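Orf c02003 protein (Sulfolobus solfataricus P2, PDB 2Q00) is of unknown function but belongs to the archaeal PaREP1/PaREP8 family, probably related to the C-terminal domains of nucleotidyltransferases. Local coordinates at residues 12-17 with 28-33; 36-41 with 112-117. All blocks are in the same frame, centred on the assembly; numbering follows the deposited sequence.

Contact 1: 12-17 with 28-33; sequences EEAEEF and EKYYKA
A14 and Y30 meet where two antiparallel helices, joined by a short turn, pack with their segment axes 7.9 Å apart at 165°. The apolar part begins with the methyl of A14, which lies over the centre of one face of the Y30 ring in a CH-pi contact. The same CB touches CB of K29 at 3.5 Å, and the small alanine lets the backbones close to 4.8 Å between the CA atoms of A14 and K29. The K29 chain, bent at chi2 and again beyond, passes F17 at a slant, with its CD 3.5 Å from F17 CE2. Of the polar contacts, one is a hydrogen bond given by Y30 OH to E15 OE1, modelled at 2.5 Å, so short that its exact length is doubtful; the acceptor sits at the ring edge in the ring plane, and the carboxylate is turned 71° against the ring. E15 reaches it by bending at chi2 (-82°), although its CB points away from the partner helix. The other is a salt bridge from K29 NZ to E13 OE1, loose at 3.6 Å. A phenylalanine in place of Y30 would probably leave E15 OE1 without its hydroxyl donor and the E15 carboxylate freer to turn. Around this helical hairpin, Y30 also meets Y11 and L18 of helix 6-19 and L89 of helix 79-95, while Y31 stacks on H90 of helix 79-95.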
loop_
_atom_site.group_PDB
_atom_site.type_symbol
_atom_site.label_atom_id
_atom_site.label_comp_id
_atom_site.label_asym_id
_atom_site.label_seq_id
_atom_site.Cartn_x
_atom_site.Cartn_y
_atom_site.Cartn_z
ATOM N N GLU A 12 10.811 -1.814 -2.191
ATOM C CA GLU A 12 12.203 -2.238 -2.171
ATOM C C GLU A 12 12.834 -1.918 -0.818
ATOM O O GLU A 12 13.561 -2.749 -0.271
ATOM C CB GLU A 12 12.983 -1.559 -3.286
ATOM N N GLU A 13 12.562 -0.729 -0.275
ATOM C CA GLU A 13 13.118 -0.368 1.031
ATOM C C GLU A 13 12.520 -1.264 2.145
ATOM O O GLU A 13 13.204 -1.594 3.130
ATOM C CB GLU A 13 12.857 1.114 1.354
ATOM C CG GLU A 13 13.370 2.110 0.312
ATOM C CD GLU A 13 13.141 3.569 0.742
ATOM O OE1 GLU A 13 12.033 3.877 1.260
ATOM O OE2 GLU A 13 14.064 4.411 0.559
ATOM N N ALA A 14 11.252 -1.655 1.996
ATOM C CA ALA A 14 10.626 -2.531 2.988
ATOM C C ALA A 14 11.346 -3.885 2.899
ATOM O O ALA A 14 11.703 -4.477 3.915
ATOM C CB ALA A 14 9.135 -2.695 2.703
ATOM N N GLU A 15 11.569 -4.350 1.673
ATOM C CA GLU A 15 12.263 -5.610 1.433
ATOM C C GLU A 15 13.642 -5.614 2.114
ATOM O O GLU A 15 14.032 -6.603 2.733
ATOM C CB GLU A 15 12.441 -5.824 -0.069
ATOM C CG GLU A 15 11.158 -5.980 -0.858
ATOM C CD GLU A 15 10.606 -7.396 -0.803
ATOM O OE1 GLU A 15 9.950 -7.757 0.203
ATOM O OE2 GLU A 15 10.837 -8.157 -1.767
ATOM N N GLU A 16 14.375 -4.508 2.000
ATOM C CA GLU A 16 15.702 -4.411 2.609
ATOM C C GLU A 16 15.645 -4.604 4.121
ATOM O O GLU A 16 16.402 -5.397 4.683
ATOM C CB GLU A 16 16.348 -3.052 2.304
ATOM C CG GLU A 16 16.884 -2.900 0.882
ATOM C CD GLU A 16 17.628 -1.577 0.659
ATOM O OE1 GLU A 16 18.270 -1.436 -0.410
ATOM O OE2 GLU A 16 17.570 -0.681 1.543
ATOM N N PHE A 17 14.756 -3.857 4.772
ATOM C CA PHE A 17 14.571 -3.934 6.218
ATOM C C PHE A 17 14.198 -5.339 6.662
ATOM O O PHE A 17 14.683 -5.823 7.689
ATOM C CB PHE A 17 13.475 -2.965 6.656
ATOM C CG PHE A 17 13.919 -1.542 6.721
ATOM C CD1 PHE A 17 14.982 -1.174 7.542
ATOM C CD2 PHE A 17 13.256 -0.560 5.987
ATOM C CE1 PHE A 17 15.386 0.152 7.638
ATOM C CE2 PHE A 17 13.644 0.776 6.069
ATOM C CZ PHE A 17 14.712 1.138 6.900
ATOM N N GLU A 28 6.163 -0.589 8.064
ATOM C CA GLU A 28 5.813 0.784 7.748
ATOM C C GLU A 28 6.109 1.139 6.290
ATOM O O GLU A 28 5.345 1.873 5.661
ATOM C CB GLU A 28 6.538 1.746 8.698
ATOM C CG GLU A 28 6.043 3.193 8.598
ATOM C CD GLU A 28 4.527 3.304 8.385
ATOM O OE1 GLU A 28 3.749 2.662 9.128
ATOM O OE2 GLU A 28 4.112 4.039 7.463
ATOM N N LYS A 29 7.206 0.613 5.746
ATOM C CA LYS A 29 7.556 0.903 4.360
ATOM C C LYS A 29 6.615 0.183 3.420
ATOM O O LYS A 29 6.251 0.719 2.361
ATOM C CB LYS A 29 9.003 0.512 4.062
ATOM C CG LYS A 29 9.989 1.669 4.192
ATOM C CD LYS A 29 10.344 1.990 5.624
ATOM C CE LYS A 29 10.502 3.495 5.838
ATOM N NZ LYS A 29 11.211 4.186 4.724
ATOM N N TYR A 30 6.220 -1.030 3.802
ATOM C CA TYR A 30 5.285 -1.802 2.995
ATOM C C TYR A 30 3.965 -1.056 2.966
ATOM O O TYR A 30 3.292 -1.011 1.941
ATOM C CB TYR A 30 5.063 -3.192 3.586
ATOM C CG TYR A 30 6.162 -4.191 3.289
ATOM C CD1 TYR A 30 6.459 -4.549 1.975
ATOM C CD2 TYR A 30 6.892 -4.790 4.324
ATOM C CE1 TYR A 30 7.455 -5.477 1.693
ATOM C CE2 TYR A 30 7.891 -5.728 4.057
ATOM C CZ TYR A 30 8.170 -6.070 2.729
ATOM O OH TYR A 30 9.142 -7.001 2.423
ATOM N N TYR A 31 3.586 -0.477 4.101
ATOM C CA TYR A 31 2.336 0.262 4.155
ATOM C C TYR A 31 2.438 1.511 3.276
ATOM O O TYR A 31 1.535 1.809 2.505
ATOM C CB TYR A 31 2.000 0.659 5.591
ATOM C CG TYR A 31 0.716 1.452 5.691
ATOM C CD1 TYR A 31 -0.510 0.878 5.335
ATOM C CD2 TYR A 31 0.724 2.782 6.121
ATOM C CE1 TYR A 31 -1.687 1.606 5.405
ATOM C CE2 TYR A 31 -0.449 3.517 6.194
ATOM C CZ TYR A 31 -1.652 2.922 5.831
ATOM O OH TYR A 31 -2.812 3.646 5.857
ATOM N N LYS A 32 3.540 2.245 3.403
ATOM C CA LYS A 32 3.745 3.439 2.589
ATOM C C LYS A 32 3.722 3.058 1.113
ATOM O O LYS A 32 3.218 3.811 0.289
ATOM C CB LYS A 32 5.071 4.114 2.941
ATOM C CG LYS A 32 5.025 4.887 4.245
ATOM C CD LYS A 32 6.346 5.577 4.533
ATOM C CE LYS A 32 6.277 6.445 5.794
ATOM N NZ LYS A 32 7.578 7.182 5.976
ATOM N N ALA A 33 4.260 1.884 0.788
ATOM C CA ALA A 33 4.255 1.403 -0.588
ATOM C C ALA A 33 2.805 1.253 -1.023
ATOM O O ALA A 33 2.444 1.581 -2.155
ATOM C CB ALA A 33 4.985 0.040 -0.703
#

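Contact 2: 36-41 with 112-117; sequences EAIKLL and RKLVIF
L114 projects between A37, I38 and L41, its branched end doing most of the touching across two helices that run in nearly the same direction, 28° apart, with segment axes 8.7 Å from each other. CG of L114 stands anti to its backbone N (chi1 -180°), and this branch carbon is what A37 CB meets, at 3.8 Å. From there CD1 of L114 reaches two partners: CD1 of L41 at 4.1 Å, where the two leucine side chains cross obliquely, and CD1 of I38 at 4.3 Å. The other methyl of L41, CD2, is turned to the backbone instead and lies 4.0 Å from F117 O. A37, which has nothing beyond CB, lets the backbones come together: its CB is 4.1 Å from V115 CA, and the CA atoms of A37 and V115 are 5.2 Å apart. V115 itself points its CB away from helix 23-45. The contact is thus mostly apolar side-chain packing, with two side chains, A37 and L41, also resting on the backbone of the partner helix. Helix 79-95 covers one flank, with L82 on L114 and F117 and W83 on I38; helix 6-19 adds A7 against V115, and L41 packs further along helix 101-122 on A118 and S121.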
loop_
_atom_site.group_PDB
_atom_site.type_symbol
_atom_site.label_atom_id
_atom_site.label_comp_id
_atom_site.label_asym_id
_atom_site.label_seq_id
_atom_site.Cartn_x
_atom_site.Cartn_y
_atom_site.Cartn_z
ATOM N N GLU A 36 1.003 4.701 -1.629
ATOM C CA GLU A 36 1.396 5.251 -2.921
ATOM C C GLU A 36 0.728 4.521 -4.074
ATOM O O GLU A 36 0.389 5.128 -5.093
ATOM C CB GLU A 36 2.914 5.187 -3.089
ATOM C CG GLU A 36 3.676 5.986 -2.050
ATOM C CD GLU A 36 3.343 7.459 -2.111
ATOM O OE1 GLU A 36 3.496 8.048 -3.201
ATOM O OE2 GLU A 36 2.930 8.023 -1.072
ATOM N N ALA A 37 0.544 3.217 -3.920
ATOM C CA ALA A 37 -0.091 2.425 -4.964
ATOM C C ALA A 37 -1.516 2.909 -5.170
ATOM O O ALA A 37 -1.992 3.017 -6.302
ATOM C CB ALA A 37 -0.088 0.958 -4.582
ATOM N N ILE A 38 -2.195 3.203 -4.065
ATOM C CA ILE A 38 -3.570 3.691 -4.114
ATOM C C ILE A 38 -3.639 5.076 -4.776
ATOM O O ILE A 38 -4.475 5.311 -5.658
ATOM C CB ILE A 38 -4.174 3.803 -2.698
ATOM C CG1 ILE A 38 -4.238 2.417 -2.033
ATOM C CG2 ILE A 38 -5.547 4.441 -2.790
ATOM C CD1 ILE A 38 -5.183 1.418 -2.724
ATOM N N LYS A 39 -2.769 5.989 -4.342
ATOM C CA LYS A 39 -2.747 7.323 -4.927
ATOM C C LYS A 39 -2.547 7.201 -6.438
ATOM O O LYS A 39 -3.286 7.790 -7.225
ATOM C CB LYS A 39 -1.623 8.166 -4.323
ATOM C CG LYS A 39 -1.806 8.495 -2.855
ATOM C CD LYS A 39 -0.674 9.347 -2.318
ATOM C CE LYS A 39 -0.820 9.577 -0.824
ATOM N NZ LYS A 39 0.351 10.325 -0.293
ATOM N N LEU A 40 -1.563 6.412 -6.839
ATOM C CA LEU A 40 -1.281 6.225 -8.257
ATOM C C LEU A 40 -2.506 5.727 -9.002
ATOM O O LEU A 40 -2.814 6.190 -10.098
ATOM C CB LEU A 40 -0.129 5.231 -8.442
ATOM C CG LEU A 40 0.458 5.118 -9.846
ATOM C CD1 LEU A 40 0.971 6.485 -10.286
ATOM C CD2 LEU A 40 1.589 4.081 -9.850
ATOM N N LEU A 41 -3.206 4.780 -8.394
ATOM C CA LEU A 41 -4.401 4.202 -8.993
ATOM C C LEU A 41 -5.552 5.189 -9.033
ATOM O O LEU A 41 -6.358 5.166 -9.962
ATOM C CB LEU A 41 -4.814 2.949 -8.218
ATOM C CG LEU A 41 -3.916 1.732 -8.441
ATOM C CD1 LEU A 41 -4.204 0.659 -7.396
ATOM C CD2 LEU A 41 -4.141 1.206 -9.854
ATOM N N ARG A 112 2.639 -6.291 -2.527
ATOM C CA ARG A 112 3.329 -6.461 -3.801
ATOM C C ARG A 112 2.334 -6.470 -4.955
ATOM O O ARG A 112 2.515 -5.779 -5.960
ATOM C CB ARG A 112 4.113 -7.774 -3.828
ATOM C CG ARG A 112 5.203 -7.828 -4.906
ATOM C CD ARG A 112 5.465 -9.255 -5.411
ATOM N NE ARG A 112 6.857 -9.473 -5.823
ATOM C CZ ARG A 112 7.510 -8.771 -6.756
ATOM N NH1 ARG A 112 6.914 -7.775 -7.412
ATOM N NH2 ARG A 112 8.779 -9.061 -7.024
ATOM N N LYS A 113 1.280 -7.256 -4.805
ATOM C CA LYS A 113 0.249 -7.383 -5.830
ATOM C C LYS A 113 -0.424 -6.037 -6.065
ATOM O O LYS A 113 -0.805 -5.690 -7.178
ATOM C CB LYS A 113 -0.789 -8.425 -5.380
ATOM C CG LYS A 113 -1.658 -8.994 -6.496
ATOM C CD LYS A 113 -2.384 -10.269 -6.032
ATOM C CE LYS A 113 -3.251 -10.888 -7.129
ATOM N NZ LYS A 113 -4.017 -12.058 -6.607
ATOM N N LEU A 114 -0.566 -5.280 -4.996
ATOM C CA LEU A 114 -1.197 -3.983 -5.090
ATOM C C LEU A 114 -0.270 -3.040 -5.836
ATOM O O LEU A 114 -0.687 -2.311 -6.732
ATOM C CB LEU A 114 -1.471 -3.460 -3.682
ATOM C CG LEU A 114 -2.140 -2.104 -3.552
ATOM C CD1 LEU A 114 -3.381 -2.037 -4.433
ATOM C CD2 LEU A 114 -2.476 -1.875 -2.089
ATOM N N VAL A 115 1.000 -3.074 -5.466
ATOM C CA VAL A 115 1.984 -2.207 -6.081
ATOM C C VAL A 115 2.024 -2.407 -7.589
ATOM O O VAL A 115 1.948 -1.439 -8.346
ATOM C CB VAL A 115 3.385 -2.454 -5.481
ATOM C CG1 VAL A 115 4.433 -1.666 -6.236
ATOM C CG2 VAL A 115 3.389 -2.049 -4.012
ATOM N N ILE A 116 2.115 -3.663 -8.021
ATOM C CA ILE A 116 2.181 -3.959 -9.445
ATOM C C ILE A 116 0.903 -3.573 -10.175
ATOM O O ILE A 116 0.955 -3.136 -11.317
ATOM C CB ILE A 116 2.490 -5.444 -9.698
ATOM C CG1 ILE A 116 1.348 -6.308 -9.172
ATOM C CG2 ILE A 116 3.815 -5.817 -9.018
ATOM C CD1 ILE A 116 1.462 -7.780 -9.547
ATOM N N PHE A 117 -0.245 -3.723 -9.529
ATOM C CA PHE A 117 -1.483 -3.335 -10.179
ATOM C C PHE A 117 -1.366 -1.863 -10.548
ATOM O O PHE A 117 -1.702 -1.469 -11.662
ATOM C CB PHE A 117 -2.692 -3.539 -9.256
ATOM C CG PHE A 117 -3.202 -4.958 -9.213
ATOM C CD1 PHE A 117 -3.320 -5.708 -10.385
ATOM C CD2 PHE A 117 -3.611 -5.530 -8.005
ATOM C CE1 PHE A 117 -3.841 -7.008 -10.354
ATOM C CE2 PHE A 117 -4.132 -6.821 -7.963
ATOM C CZ PHE A 117 -4.250 -7.566 -9.136
#

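In the fold
From the N terminus, helix 6-19 turns back into helix 23-45, and contact 1 closes this local hairpin over ten intervening residues. Contact 2 opens further along the same helix 23-45 and closes a much longer loop of 70 residues, which takes in helices 48-52, 62-71 and 79-95, before helix 101-122 returns alongside. The two loops are in series, neither nested nor crossed. Helix 23-45 is common to both, holding an antiparallel partner in contact 1 and a roughly parallel one in contact 2. Their centres are 13 Å apart, yet they touch where A33 O packs against V115 CG2, and helix 79-95 borders both.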